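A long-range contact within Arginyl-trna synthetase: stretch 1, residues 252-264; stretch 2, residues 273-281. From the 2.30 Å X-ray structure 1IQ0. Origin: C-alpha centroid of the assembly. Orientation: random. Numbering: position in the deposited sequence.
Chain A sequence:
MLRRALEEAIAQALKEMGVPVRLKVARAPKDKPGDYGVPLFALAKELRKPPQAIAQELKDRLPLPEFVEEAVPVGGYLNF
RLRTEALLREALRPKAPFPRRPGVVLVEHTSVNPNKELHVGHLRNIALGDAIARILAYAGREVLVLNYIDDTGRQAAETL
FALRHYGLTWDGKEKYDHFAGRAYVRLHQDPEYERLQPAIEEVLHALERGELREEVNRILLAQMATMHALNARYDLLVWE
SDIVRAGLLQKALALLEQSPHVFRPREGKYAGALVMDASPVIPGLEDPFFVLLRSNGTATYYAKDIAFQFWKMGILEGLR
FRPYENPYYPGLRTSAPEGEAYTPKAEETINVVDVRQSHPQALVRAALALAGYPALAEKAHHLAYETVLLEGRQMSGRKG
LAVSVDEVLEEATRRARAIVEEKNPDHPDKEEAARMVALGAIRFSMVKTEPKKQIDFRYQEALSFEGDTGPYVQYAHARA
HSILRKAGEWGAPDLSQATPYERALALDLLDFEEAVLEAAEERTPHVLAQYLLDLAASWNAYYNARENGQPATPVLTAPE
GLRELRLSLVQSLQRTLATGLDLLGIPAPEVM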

# COMPACT_ATOMS: atom_id res chain seq x y z
N ALA A 252 4.13 29.02 -6.44
CA ALA A 252 4.17 28.63 -5.03
C ALA A 252 4.95 29.67 -4.26
O ALA A 252 4.52 30.10 -3.19
CB ALA A 252 4.83 27.25 -4.87
N LEU A 253 6.09 30.07 -4.81
CA LEU A 253 6.94 31.08 -4.18
C LEU A 253 6.18 32.39 -3.98
O LEU A 253 6.25 33.00 -2.91
CB LEU A 253 8.19 31.31 -5.05
CG LEU A 253 9.54 30.74 -4.60
CD1 LEU A 253 9.37 29.58 -3.65
CD2 LEU A 253 10.34 30.33 -5.82
N ALA A 254 5.44 32.82 -4.99
CA ALA A 254 4.68 34.07 -4.90
C ALA A 254 3.59 33.95 -3.85
O ALA A 254 3.33 34.90 -3.12
CB ALA A 254 4.07 34.42 -6.26
N LEU A 255 2.96 32.79 -3.76
CA LEU A 255 1.91 32.60 -2.77
C LEU A 255 2.50 32.60 -1.36
O LEU A 255 1.95 33.23 -0.45
CB LEU A 255 1.17 31.28 -3.05
CG LEU A 255 0.05 30.87 -2.09
CD1 LEU A 255 -1.00 31.97 -1.98
CD2 LEU A 255 -0.58 29.58 -2.58
N LEU A 256 3.64 31.94 -1.18
CA LEU A 256 4.28 31.88 0.13
C LEU A 256 4.82 33.24 0.62
O LEU A 256 4.72 33.55 1.82
CB LEU A 256 5.42 30.86 0.11
CG LEU A 256 4.95 29.41 0.02
CD1 LEU A 256 6.13 28.47 -0.22
CD2 LEU A 256 4.23 29.06 1.32
N GLU A 257 5.38 34.04 -0.28
CA GLU A 257 5.92 35.34 0.11
C GLU A 257 4.85 36.29 0.63
O GLU A 257 5.16 37.36 1.14
CB GLU A 257 6.67 35.99 -1.05
CG GLU A 257 7.88 35.20 -1.52
CD GLU A 257 8.71 35.94 -2.55
OE1 GLU A 257 9.36 36.95 -2.18
OE2 GLU A 257 8.72 35.52 -3.73
N GLN A 258 3.58 35.90 0.49
CA GLN A 258 2.48 36.71 0.99
C GLN A 258 2.41 36.57 2.51
O GLN A 258 1.82 37.41 3.20
CB GLN A 258 1.15 36.25 0.40
CG GLN A 258 0.87 36.72 -1.01
CD GLN A 258 -0.38 36.08 -1.59
OE1 GLN A 258 -1.41 35.96 -0.92
NE2 GLN A 258 -0.29 35.69 -2.85
N SER A 259 3.00 35.50 3.01
CA SER A 259 3.01 35.23 4.44
C SER A 259 4.06 36.05 5.18
O SER A 259 5.17 36.24 4.70
CB SER A 259 3.29 33.75 4.70
OG SER A 259 3.50 33.51 6.08
N PRO A 260 3.70 36.56 6.37
CA PRO A 260 4.65 37.36 7.15
C PRO A 260 5.81 36.48 7.64
O PRO A 260 6.87 36.99 8.01
CB PRO A 260 3.78 37.90 8.28
CG PRO A 260 2.77 36.80 8.48
CD PRO A 260 2.40 36.46 7.05
N HIS A 261 5.60 35.17 7.64
CA HIS A 261 6.63 34.24 8.09
C HIS A 261 7.53 33.73 6.96
O HIS A 261 8.33 32.82 7.15
CB HIS A 261 5.99 33.07 8.83
CG HIS A 261 5.16 33.49 10.00
ND1 HIS A 261 3.79 33.40 10.02
CD2 HIS A 261 5.52 34.08 11.16
CE1 HIS A 261 3.33 33.92 11.14
NE2 HIS A 261 4.36 34.34 11.85
N VAL A 262 7.38 34.33 5.78
CA VAL A 262 8.21 33.98 4.62
C VAL A 262 8.88 35.29 4.24
O VAL A 262 8.22 36.21 3.75
CB VAL A 262 7.35 33.46 3.44
CG1 VAL A 262 8.18 33.44 2.17
CG2 VAL A 262 6.85 32.06 3.75
N PHE A 263 10.18 35.38 4.46
CA PHE A 263 10.90 36.62 4.18
C PHE A 263 12.39 36.41 3.92
O PHE A 263 12.92 35.31 4.10
CB PHE A 263 10.73 37.55 5.38
CG PHE A 263 11.15 36.92 6.69
CD1 PHE A 263 12.48 36.94 7.08
CD2 PHE A 263 10.22 36.25 7.48
CE1 PHE A 263 12.89 36.30 8.26
CE2 PHE A 263 10.62 35.61 8.66
CZ PHE A 263 11.95 35.64 9.05
N ARG A 264 13.05 37.49 3.50
CA ARG A 264 14.48 37.46 3.22
C ARG A 264 15.27 38.19 4.29
O ARG A 264 15.22 39.42 4.37
CB ARG A 264 14.78 38.11 1.86
CG ARG A 264 14.28 37.37 0.65
CD ARG A 264 14.92 37.93 -0.63
NE ARG A 264 14.53 37.17 -1.81
CZ ARG A 264 13.30 37.14 -2.32
NH1 ARG A 264 12.33 37.85 -1.75
NH2 ARG A 264 13.04 36.41 -3.39
N ALA A 273 18.80 35.15 1.24
CA ALA A 273 18.03 33.93 0.99
C ALA A 273 16.57 34.11 1.37
O ALA A 273 16.24 34.90 2.25
CB ALA A 273 18.63 32.76 1.77
N LEU A 274 15.68 33.39 0.68
CA LEU A 274 14.25 33.46 1.00
C LEU A 274 14.00 32.29 1.92
O LEU A 274 14.25 31.14 1.57
CB LEU A 274 13.38 33.33 -0.25
CG LEU A 274 11.87 33.35 0.04
CD1 LEU A 274 11.50 34.71 0.62
CD2 LEU A 274 11.07 33.07 -1.22
N VAL A 275 13.49 32.58 3.11
CA VAL A 275 13.25 31.54 4.08
C VAL A 275 11.82 31.51 4.60
O VAL A 275 11.11 32.52 4.57
CB VAL A 275 14.23 31.69 5.27
CG1 VAL A 275 13.99 33.02 5.96
CG2 VAL A 275 14.06 30.55 6.24
N MET A 276 11.41 30.34 5.08
CA MET A 276 10.08 30.14 5.64
C MET A 276 10.24 29.81 7.12
O MET A 276 10.91 28.84 7.48
CB MET A 276 9.38 28.96 4.94
CG MET A 276 7.96 28.73 5.43
SD MET A 276 7.23 27.21 4.80
CE MET A 276 6.95 27.65 3.10
N ASP A 277 9.64 30.63 7.98
CA ASP A 277 9.70 30.40 9.42
C ASP A 277 8.55 29.48 9.80
O ASP A 277 7.40 29.90 9.84
CB ASP A 277 9.59 31.73 10.17
CG ASP A 277 9.62 31.56 11.69
OD1 ASP A 277 9.35 32.55 12.40
OD2 ASP A 277 9.92 30.45 12.17
N ALA A 278 8.88 28.22 10.08
CA ALA A 278 7.87 27.23 10.44
C ALA A 278 7.52 27.19 11.93
O ALA A 278 6.66 26.41 12.34
CB ALA A 278 8.33 25.84 9.99
N SER A 279 8.18 28.01 12.74
CA SER A 279 7.92 27.99 14.19
C SER A 279 6.49 28.29 14.62
O SER A 279 5.99 27.70 15.58
CB SER A 279 8.89 28.94 14.92
OG SER A 279 8.65 30.30 14.61
N PRO A 280 5.79 29.20 13.92
CA PRO A 280 4.41 29.50 14.31
C PRO A 280 3.40 28.37 14.11
O PRO A 280 2.27 28.46 14.57
CB PRO A 280 4.08 30.74 13.48
CG PRO A 280 4.91 30.56 12.26
CD PRO A 280 6.23 30.08 12.81
N VAL A 281 3.81 27.31 13.42
CA VAL A 281 2.91 26.18 13.18
C VAL A 281 3.53 24.89 13.70
O VAL A 281 2.82 23.92 13.95
CB VAL A 281 2.59 26.01 11.68
CG1 VAL A 281 1.87 27.24 11.16
CG2 VAL A 281 3.86 25.76 10.89

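Two short antiparallel strands, 262-263 and 274-277, form the spine of this contact. Three backbone hydrogen bonds join the two stretches. Asp277 N donates to His261 O at 2.7 Å and is almost straight, at 175°. Phe263 and Val275 make a reciprocal pair: Phe263 N to Val275 O is 3.0 Å, and Val275 N to Phe263 O is also 3.0 Å. Between these rungs, Val262 faces Met276 as a non-hydrogen-bonded pair, with CA atoms 4.4 Å apart. The close approach brings CA-H groups up to carbonyls. Val262 CA lies 3.2 Å from Val275 O, and Arg264 CA lies 3.3 Å from Ala273 O.

The side chains of Val262 and Met276 share one face of this small sheet. Val262 CG2 packs on Met276 CG at 3.9 Å. Met276 then reaches on to the helix of the first stretch, where its CE meets Leu256 CD1 at 3.5 Å. The long, unbranched methionine thus spans the gap between strand and helix.

Leu274 is the main bump. It has the largest area covered by the opposing stretch, 116 Å². Its side chain fills a hollow lined by Leu253, Glu257, Val262 and Arg264. Leu274 CD2 approaches Glu257 CG at 3.8 Å and, more loosely, Leu253 CG at 4.4 Å. Leu274 CD1 touches Val262 CG1 at 3.9 Å and Arg264 CG at 3.8 Å. The same CD1 lies over one face of the Arg264 guanidinium. A salt bridge from Arg264 NH1 to Glu257 OE1, 3.1 Å long, links two walls of this hollow. The leucine packs against the CG atoms of both charged side chains and also covers one face of the guanidinium.

Phe263 and Val275 point to the other face of the sheet. Val275 CG1 sits over one face of the Phe263 ring, 4.2 Å from its CE1. Asp277 CB approaches the same ring obliquely, 4.3 Å from Phe263 CE2.

A last flat surface is the His261 ring. Pro280 CG sits over one face of the ring in a CH-pi contact, 3.6 Å from the centroid of the His261 ring and 5° off the ring normal. In the chain just before that proline, Asp277 OD2 accepts from Ser279 N at 3.1 Å and from Ser279 OG at 2.8 Å. On the first stretch, Ser259 OG accepts from His261 N at 3.1 Å, within the turn that leads into the strand.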